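Local coordinates for archaeal Sm-like protein AF-Sm2 (PDB 1LJO), which assembles into a hexameric Sm-type ring and probably binds RNA, at the interface of chains A and B. Residues are numbered along the deposited sequence; one frame, centred on the assembly and turned at random. Chains: chain A/B, Archaeal Sm-like protein AF-Sm2.

The interface of chains A and B. Residues chain A 23, 67-68; chain B 23-24, 67-68.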
loop_
_atom_site.group_PDB
_atom_site.type_symbol
_atom_site.label_atom_id
_atom_site.label_comp_id
_atom_site.label_asym_id
_atom_site.label_seq_id
_atom_site.Cartn_x
_atom_site.Cartn_y
_atom_site.Cartn_z
ATOM N N LYS A 23 7.131 3.572 6.256
ATOM C CA LYS A 23 7.104 2.169 5.872
ATOM C C LYS A 23 8.334 1.780 5.052
ATOM O O LYS A 23 8.935 0.729 5.284
ATOM C CB LYS A 23 5.821 1.879 5.088
ATOM C CG LYS A 23 5.611 0.422 4.739
ATOM C CD LYS A 23 4.162 0.160 4.351
ATOM C CE LYS A 23 3.717 1.039 3.192
ATOM N NZ LYS A 23 2.267 0.883 2.895
ATOM N N ASN A 67 0.558 7.926 2.485
ATOM C CA ASN A 67 0.220 6.515 2.617
ATOM C C ASN A 67 1.401 5.653 3.044
ATOM O O ASN A 67 1.233 4.468 3.299
ATOM C CB ASN A 67 -0.403 5.960 1.334
ATOM C CG ASN A 67 0.536 6.001 0.169
ATOM O OD1 ASN A 67 0.813 7.064 -0.381
ATOM N ND2 ASN A 67 1.043 4.835 -0.220
ATOM N N ASN A 68 2.590 6.239 3.124
ATOM C CA ASN A 68 3.756 5.477 3.570
ATOM C C ASN A 68 4.210 5.890 4.964
ATOM O O ASN A 68 5.232 5.413 5.486
ATOM C CB ASN A 68 4.887 5.576 2.547
ATOM C CG ASN A 68 4.585 4.760 1.302
ATOM O OD1 ASN A 68 4.114 3.629 1.404
ATOM N ND2 ASN A 68 4.841 5.324 0.132
ATOM N N LYS B 23 1.748 -2.413 9.689
ATOM C CA LYS B 23 2.488 -3.051 8.611
ATOM C C LYS B 23 3.977 -2.707 8.661
ATOM O O LYS B 23 4.829 -3.581 8.493
ATOM C CB LYS B 23 1.886 -2.641 7.264
ATOM C CG LYS B 23 2.487 -3.339 6.065
ATOM C CD LYS B 23 1.581 -3.206 4.848
ATOM C CE LYS B 23 1.297 -1.750 4.510
ATOM N NZ LYS B 23 0.308 -1.614 3.406
ATOM N N GLY B 24 4.291 -1.437 8.903
ATOM C CA GLY B 24 5.683 -1.022 8.971
ATOM C C GLY B 24 6.242 -0.979 10.385
ATOM O O GLY B 24 7.064 -0.119 10.711
ATOM N N ASN B 67 -3.977 3.365 6.493
ATOM C CA ASN B 67 -3.689 2.338 5.501
ATOM C C ASN B 67 -2.527 1.435 5.894
ATOM O O ASN B 67 -2.248 0.463 5.206
ATOM C CB ASN B 67 -3.445 2.941 4.116
ATOM C CG ASN B 67 -2.243 3.832 4.075
ATOM O OD1 ASN B 67 -2.265 4.945 4.597
ATOM N ND2 ASN B 67 -1.172 3.349 3.454
ATOM N N ASN B 68 -1.851 1.749 6.994
ATOM C CA ASN B 68 -0.752 0.899 7.448
ATOM C C ASN B 68 -1.114 0.120 8.707
ATOM O O ASN B 68 -0.286 -0.598 9.292
ATOM C CB ASN B 68 0.524 1.720 7.631
ATOM C CG ASN B 68 1.126 2.118 6.294
ATOM O OD1 ASN B 68 1.197 1.299 5.380
ATOM N ND2 ASN B 68 1.550 3.366 6.169
#
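The side-chain amides of B:Asn67 and B:Asn68 both turn an N-H toward the backbone carbonyl of A:Asn67, and they reach it differently. B:Asn67 lies edge-on to the oxygen: its ND2 sits 2.7 Å from A:Asn67 O, in the carbonyl plane and on a lone pair, the acceptor lies almost in the plane of the amide, and the bond is nearly straight (167° at the hydrogen). Beyond the same polar edge CA of A:Asn67 lies near OD1, while CB stands obliquely above one face near ND2. B:Asn68 comes over a face of the same carbonyl, its ND2 3.1 Å from A:Asn67 O, and this second bond is more bent. Over one face of the B:Asn68 amide, at its OD1 end, passes the A:Lys23 chain, CD standing higher than CE, and the bend at chi3 (57°) brings NZ down near the plane. With chi1 at 63°, the CG of B:Asn67 is lodged between its own backbone N and carbonyl carbon, which swings the amide toward the neighbouring subunit.

A:Lys23 NZ donates in plane to a lone pair of B:Asn68 OD1 at 2.7 Å. B:Asn68 thus bridges two elements of chain A; an alanine here would probably leave the A:Lys23 ammonium without this acceptor and A:Asn67 O with the B:Asn67 donor alone of the pair.

A:Lys23 also passes slantwise over B:Lys23, with CD packed tightly on CE at 3.4 Å. The two NZ atoms are 3.2 Å apart, a closeness likely to be unfavourable if both are charged, though B:Asn68 OD1 offers A:Lys23 some compensation.

The patch joins the 3-10 helices at 66-68 and the loops after strand 17-22 of adjacent Sm-fold subunits, and contributes to closing the hexameric ring. The Asn67 residues belong to the Arg-Gly-Asn signature of the Sm2 motif, whose loop lines the central pore in Sm rings, so the contact may also keep RNA-binding loops in register; the structure alone does not show this.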